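Local coordinates for protein phosphoserine phosphatase (Homo sapiens, PDB 6HYY) that hydrolyses L-phosphoserine to serine and inorganic phosphate, as a magnesium-dependent phosphatase of the haloacid dehalogenase-like family, at residues Leu58-Val72 and Asn129-Phe142. Numbering follows the deposited sequence.
Sequences LTERLALIQPSREQV and NRLKFYFNGEYAGF
With CG trans to its backbone N (chi1 169°), Tyr139 lays its ring along the chain from Leu62 to Pro67, whereas Phe142, its CG set between N and the carbonyl carbon (chi1 64°), turns its ring to Leu58 and Thr59. Leu62 meets both: CB lies 3.2 Å from Tyr139 OH, and CD1 packs against Phe142 CD1, while CD2 touches Leu131 CD2. Pro67 CD rests 3.6 Å from Tyr139 CD1. Leu58 CD2 makes a CH-pi contact over one face of Phe142, 4.0 Å from the ring centroid, and Thr59 OG1, hydrogen-bonded to Lys55 O, stands at that ring's edge. Two waters bridge the segments: one links Tyr139 OH to Thr59 O, the other Tyr139 N to Gln66 O.

At the hairpin end, Arg69 N donates to Gly137 O (2.9 Å, 158° at the hydrogen), tying the first turn of helix 69-78 to the beta turn Tyr134-Gly137. Ser68, the N-cap of that helix, forms a capping box with Gln71 (Gln71 N to Ser68 OG, Ser68 N to Gln71 OE1). Arg69 CB sits over a face of Phe133 in a second CH-pi contact, whereas Pro67 O, buried without a hydrogen-bond partner, lies at that ring's edge.

Helices 54-65 and 69-78, from the helical insertion between strands 12-16 and 100-105, consistent with the cap of haloacid dehalogenase-like phosphatases, rest on the hairpin of strands 126-133 and 139-142 at the edge of the core sheet. Helix 26-33 adds Ile27 against Leu58 and Leu30 against Pro67, while Asn129 ND2 donates a hydrogen bond to Gly106 O, in the serine pocket just after strand 100-105.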
loop_
_atom_site.group_PDB
_atom_site.type_symbol
_atom_site.label_atom_id
_atom_site.label_comp_id
_atom_site.label_asym_id
_atom_site.label_seq_id
_atom_site.Cartn_x
_atom_site.Cartn_y
_atom_site.Cartn_z
ATOM N N LEU A 58 13.803 4.938 4.768
ATOM C CA LEU A 58 13.320 5.685 3.615
ATOM C C LEU A 58 14.331 6.744 3.185
ATOM O O LEU A 58 14.624 6.889 1.991
ATOM C CB LEU A 58 11.968 6.329 3.941
ATOM C CG LEU A 58 11.247 6.972 2.757
ATOM C CD1 LEU A 58 11.015 5.950 1.658
ATOM C CD2 LEU A 58 9.934 7.617 3.198
ATOM N N THR A 59 14.856 7.507 4.147
ATOM C CA THR A 59 15.842 8.537 3.830
ATOM C C THR A 59 17.047 7.943 3.117
ATOM O O THR A 59 17.513 8.477 2.103
ATOM C CB THR A 59 16.279 9.246 5.113
ATOM O OG1 THR A 59 15.137 9.822 5.752
ATOM C CG2 THR A 59 17.286 10.346 4.798
ATOM N N GLU A 60 17.551 6.812 3.621
ATOM C CA GLU A 60 18.757 6.215 3.052
ATOM C C GLU A 60 18.525 5.694 1.639
ATOM O O GLU A 60 19.410 5.805 0.784
ATOM C CB GLU A 60 19.261 5.093 3.955
ATOM C CG GLU A 60 19.677 5.558 5.329
ATOM C CD GLU A 60 19.783 4.408 6.306
ATOM O OE1 GLU A 60 20.282 4.620 7.432
ATOM O OE2 GLU A 60 19.365 3.288 5.942
ATOM N N ARG A 61 17.357 5.101 1.374
ATOM C CA ARG A 61 17.091 4.620 0.023
ATOM C C ARG A 61 16.958 5.783 -0.947
ATOM O O ARG A 61 17.505 5.747 -2.052
ATOM C CB ARG A 61 15.825 3.758 0.003
ATOM C CG ARG A 61 16.018 2.338 0.517
ATOM C CD ARG A 61 14.688 1.590 0.635
ATOM N NE ARG A 61 13.886 2.054 1.765
ATOM C CZ ARG A 61 12.679 1.574 2.065
ATOM N NH1 ARG A 61 12.141 0.622 1.314
ATOM N NH2 ARG A 61 12.004 2.046 3.104
ATOM N N LEU A 62 16.238 6.835 -0.540
ATOM C CA LEU A 62 16.089 7.996 -1.406
ATOM C C LEU A 62 17.417 8.720 -1.605
ATOM O O LEU A 62 17.650 9.298 -2.677
ATOM C CB LEU A 62 15.029 8.935 -0.831
ATOM C CG LEU A 62 13.595 8.423 -1.032
ATOM C CD1 LEU A 62 12.609 9.241 -0.210
ATOM C CD2 LEU A 62 13.214 8.437 -2.499
ATOM N N ALA A 63 18.302 8.678 -0.607
ATOM C CA ALA A 63 19.625 9.271 -0.777
ATOM C C ALA A 63 20.410 8.577 -1.887
ATOM O O ALA A 63 21.196 9.225 -2.588
ATOM C CB ALA A 63 20.396 9.228 0.544
ATOM N N LEU A 64 20.209 7.270 -2.074
ATOM C CA LEU A 64 20.833 6.586 -3.205
ATOM C C LEU A 64 20.098 6.843 -4.514
ATOM O O LEU A 64 20.730 6.894 -5.578
ATOM C CB LEU A 64 20.902 5.081 -2.954
ATOM C CG LEU A 64 21.687 4.595 -1.736
ATOM C CD1 LEU A 64 21.641 3.079 -1.663
ATOM C CD2 LEU A 64 23.131 5.093 -1.770
ATOM N N ILE A 65 18.773 6.995 -4.466
ATOM C CA ILE A 65 17.993 7.129 -5.691
ATOM C C ILE A 65 18.082 8.547 -6.244
ATOM O O ILE A 65 18.286 8.742 -7.447
ATOM C CB ILE A 65 16.532 6.715 -5.435
ATOM C CG1 ILE A 65 16.456 5.238 -5.035
ATOM C CG2 ILE A 65 15.670 6.994 -6.646
ATOM C CD1 ILE A 65 15.123 4.840 -4.392
ATOM N N GLN A 66 17.893 9.548 -5.385
ATOM C CA GLN A 66 17.832 10.949 -5.788
ATOM C C GLN A 66 16.889 11.156 -6.974
ATOM O O GLN A 66 17.300 11.677 -8.021
ATOM C CB GLN A 66 19.222 11.478 -6.111
ATOM C CG GLN A 66 20.231 11.266 -5.006
ATOM C CD GLN A 66 20.546 12.539 -4.257
ATOM O OE1 GLN A 66 20.767 13.591 -4.863
ATOM N NE2 GLN A 66 20.583 12.453 -2.933
ATOM N N PRO A 67 15.621 10.773 -6.850
ATOM C CA PRO A 67 14.739 10.760 -8.020
ATOM C C PRO A 67 14.349 12.168 -8.439
ATOM O O PRO A 67 13.871 12.967 -7.629
ATOM C CB PRO A 67 13.523 9.967 -7.534
ATOM C CG PRO A 67 13.475 10.266 -6.073
ATOM C CD PRO A 67 14.909 10.372 -5.620
ATOM N N SER A 68 14.537 12.462 -9.717
ATOM C CA SER A 68 14.064 13.730 -10.233
ATOM C C SER A 68 12.582 13.629 -10.575
ATOM O O SER A 68 12.028 12.538 -10.734
ATOM C CB SER A 68 14.875 14.145 -11.465
ATOM O OG SER A 68 14.446 13.443 -12.616
ATOM N N ARG A 69 11.931 14.788 -10.676
ATOM C CA ARG A 69 10.521 14.781 -11.041
ATOM C C ARG A 69 10.316 14.137 -12.407
ATOM O O ARG A 69 9.360 13.377 -12.607
ATOM C CB ARG A 69 9.944 16.198 -11.018
ATOM C CG ARG A 69 8.439 16.209 -11.240
ATOM C CD ARG A 69 7.820 17.593 -11.125
ATOM N NE ARG A 69 6.369 17.501 -11.262
ATOM C CZ ARG A 69 5.728 17.456 -12.427
ATOM N NH1 ARG A 69 6.410 17.508 -13.564
ATOM N NH2 ARG A 69 4.405 17.358 -12.455
ATOM N N GLU A 70 11.218 14.413 -13.355
ATOM C CA GLU A 70 11.133 13.790 -14.673
ATOM C C GLU A 70 11.287 12.274 -14.597
ATOM O O GLU A 70 10.638 11.550 -15.353
ATOM C CB GLU A 70 12.192 14.391 -15.603
ATOM C CG GLU A 70 12.359 13.671 -16.932
ATOM C CD GLU A 70 12.941 14.566 -18.017
ATOM O OE1 GLU A 70 13.395 15.687 -17.694
ATOM O OE2 GLU A 70 12.935 14.149 -19.195
ATOM N N GLN A 71 12.121 11.775 -13.687
ATOM C CA GLN A 71 12.268 10.328 -13.558
ATOM C C GLN A 71 11.017 9.702 -12.955
ATOM O O GLN A 71 10.616 8.598 -13.342
ATOM C CB GLN A 71 13.493 9.988 -12.717
ATOM C CG GLN A 71 14.812 10.199 -13.458
ATOM C CD GLN A 71 16.029 10.018 -12.567
ATOM O OE1 GLN A 71 16.086 10.528 -11.446
ATOM N NE2 GLN A 71 17.017 9.277 -13.065
ATOM N N VAL A 72 10.391 10.383 -11.998
ATOM C CA VAL A 72 9.135 9.870 -11.467
ATOM C C VAL A 72 8.077 9.877 -12.557
ATOM O O VAL A 72 7.330 8.905 -12.724
ATOM C CB VAL A 72 8.697 10.680 -10.234
ATOM C CG1 VAL A 72 7.315 10.232 -9.785
ATOM C CG2 VAL A 72 9.711 10.528 -9.110
ATOM N N ASN A 129 3.642 8.604 1.148
ATOM C CA ASN A 129 4.667 9.617 1.335
ATOM C C ASN A 129 4.701 10.568 0.141
ATOM O O ASN A 129 4.227 10.254 -0.949
ATOM C CB ASN A 129 6.010 8.947 1.579
ATOM C CG ASN A 129 6.064 8.341 2.947
ATOM O OD1 ASN A 129 5.695 9.002 3.921
ATOM N ND2 ASN A 129 6.443 7.079 3.039
ATOM N N ARG A 130 5.212 11.777 0.376
ATOM C CA ARG A 130 5.194 12.840 -0.628
ATOM C C ARG A 130 6.631 13.244 -0.913
ATOM O O ARG A 130 7.311 13.768 -0.028
ATOM C CB ARG A 130 4.391 14.049 -0.151
ATOM C CG ARG A 130 2.928 13.783 0.113
ATOM C CD ARG A 130 2.216 15.101 0.363
ATOM N NE ARG A 130 1.875 15.766 -0.888
ATOM C CZ ARG A 130 1.266 16.946 -0.968
ATOM N NH1 ARG A 130 0.935 17.597 0.144
ATOM N NH2 ARG A 130 0.979 17.463 -2.157
ATOM N N LEU A 131 7.092 12.987 -2.133
ATOM C CA LEU A 131 8.417 13.449 -2.533
ATOM C C LEU A 131 8.419 14.963 -2.741
ATOM O O LEU A 131 7.415 15.561 -3.136
ATOM C CB LEU A 131 8.859 12.752 -3.818
ATOM C CG LEU A 131 9.140 11.255 -3.749
ATOM C CD1 LEU A 131 9.300 10.709 -5.164
ATOM C CD2 LEU A 131 10.361 10.966 -2.914
ATOM N N LYS A 132 9.574 15.576 -2.481
ATOM C CA LYS A 132 9.798 16.996 -2.714
ATOM C C LYS A 132 10.834 17.176 -3.820
ATOM O O LYS A 132 11.767 16.379 -3.951
ATOM C CB LYS A 132 10.272 17.709 -1.437
ATOM C CG LYS A 132 9.268 17.688 -0.277
ATOM C CD LYS A 132 9.778 18.464 0.936
ATOM C CE LYS A 132 8.792 18.404 2.099
ATOM N NZ LYS A 132 9.220 19.238 3.260
ATOM N N PHE A 133 10.650 18.232 -4.608
ATOM C CA PHE A 133 11.520 18.547 -5.730
ATOM C C PHE A 133 11.842 20.035 -5.729
ATOM O O PHE A 133 11.019 20.870 -5.352
ATOM C CB PHE A 133 10.868 18.165 -7.058
ATOM C CG PHE A 133 10.340 16.763 -7.086
ATOM C CD1 PHE A 133 11.180 15.698 -7.378
ATOM C CD2 PHE A 133 9.006 16.508 -6.801
ATOM C CE1 PHE A 133 10.702 14.401 -7.404
ATOM C CE2 PHE A 133 8.516 15.212 -6.823
ATOM C CZ PHE A 133 9.360 14.161 -7.120
ATOM N N TYR A 134 13.051 20.362 -6.170
ATOM C CA TYR A 134 13.378 21.761 -6.374
ATOM C C TYR A 134 12.748 22.262 -7.671
ATOM O O TYR A 134 12.143 21.508 -8.437
ATOM C CB TYR A 134 14.894 21.951 -6.354
ATOM C CG TYR A 134 15.490 21.689 -4.991
ATOM C CD1 TYR A 134 15.117 22.460 -3.897
ATOM C CD2 TYR A 134 16.414 20.669 -4.792
ATOM C CE1 TYR A 134 15.647 22.238 -2.649
ATOM C CE2 TYR A 134 16.960 20.437 -3.536
ATOM C CZ TYR A 134 16.565 21.228 -2.465
ATOM O OH TYR A 134 17.080 21.027 -1.206
ATOM N N PHE A 135 12.888 23.566 -7.919
ATOM C CA PHE A 135 12.250 24.180 -9.077
ATOM C C PHE A 135 12.656 23.485 -10.374
ATOM O O PHE A 135 11.836 23.335 -11.289
ATOM C CB PHE A 135 12.599 25.673 -9.113
ATOM C CG PHE A 135 11.873 26.443 -10.170
ATOM C CD1 PHE A 135 10.530 26.738 -10.032
ATOM C CD2 PHE A 135 12.540 26.876 -11.312
ATOM C CE1 PHE A 135 9.858 27.453 -11.001
ATOM C CE2 PHE A 135 11.878 27.592 -12.286
ATOM C CZ PHE A 135 10.536 27.884 -12.137
ATOM N N ASN A 136 13.912 23.044 -10.464
ATOM C CA ASN A 136 14.449 22.381 -11.645
ATOM C C ASN A 136 14.158 20.887 -11.665
ATOM O O ASN A 136 14.608 20.191 -12.583
ATOM C CB ASN A 136 15.966 22.618 -11.749
ATOM C CG ASN A 136 16.770 21.919 -10.641
ATOM O OD1 ASN A 136 16.228 21.451 -9.635
ATOM N ND2 ASN A 136 18.086 21.860 -10.830
ATOM N N GLY A 137 13.419 20.378 -10.683
ATOM C CA GLY A 137 13.039 18.982 -10.651
ATOM C C GLY A 137 13.915 18.086 -9.801
ATOM O O GLY A 137 13.553 16.918 -9.605
ATOM N N GLU A 138 15.045 18.584 -9.300
ATOM C CA GLU A 138 15.960 17.759 -8.520
ATOM C C GLU A 138 15.321 17.312 -7.208
ATOM O O GLU A 138 14.544 18.038 -6.586
ATOM C CB GLU A 138 17.250 18.518 -8.207
ATOM C CG GLU A 138 18.115 18.873 -9.410
ATOM C CD GLU A 138 19.437 19.512 -8.986
ATOM O OE1 GLU A 138 20.353 19.616 -9.829
ATOM O OE2 GLU A 138 19.561 19.900 -7.800
ATOM N N TYR A 139 15.685 16.106 -6.780
ATOM C CA TYR A 139 15.161 15.554 -5.535
ATOM C C TYR A 139 15.493 16.461 -4.356
ATOM O O TYR A 139 16.648 16.852 -4.155
ATOM C CB TYR A 139 15.734 14.153 -5.308
ATOM C CG TYR A 139 15.473 13.595 -3.931
ATOM C CD1 TYR A 139 14.189 13.237 -3.545
ATOM C CD2 TYR A 139 16.509 13.414 -3.022
ATOM C CE1 TYR A 139 13.940 12.727 -2.289
ATOM C CE2 TYR A 139 16.267 12.905 -1.756
ATOM C CZ TYR A 139 14.977 12.559 -1.400
ATOM O OH TYR A 139 14.730 12.060 -0.141
ATOM N N ALA A 140 14.471 16.800 -3.567
ATOM C CA ALA A 140 14.627 17.724 -2.453
ATOM C C ALA A 140 14.204 17.138 -1.110
ATOM O O ALA A 140 14.130 17.882 -0.128
ATOM C CB ALA A 140 13.832 19.005 -2.721
ATOM N N GLY A 141 13.913 15.837 -1.030
ATOM C CA GLY A 141 13.507 15.259 0.243
ATOM C C GLY A 141 12.099 14.685 0.219
ATOM O O GLY A 141 11.567 14.397 -0.853
ATOM N N PHE A 142 11.482 14.529 1.394
ATOM C CA PHE A 142 10.110 14.040 1.447
ATOM C C PHE A 142 9.413 14.625 2.670
ATOM O O PHE A 142 10.059 15.115 3.603
ATOM C CB PHE A 142 10.061 12.498 1.448
ATOM C CG PHE A 142 10.694 11.867 2.644
ATOM C CD1 PHE A 142 12.051 11.575 2.659
ATOM C CD2 PHE A 142 9.938 11.566 3.770
ATOM C CE1 PHE A 142 12.636 11.003 3.766
ATOM C CE2 PHE A 142 10.522 10.982 4.879
ATOM C CZ PHE A 142 11.870 10.706 4.884
HETATM O O HOH W 1 16.973 11.285 1.452
HETATM O O HOH W 2 17.533 14.460 -8.522
#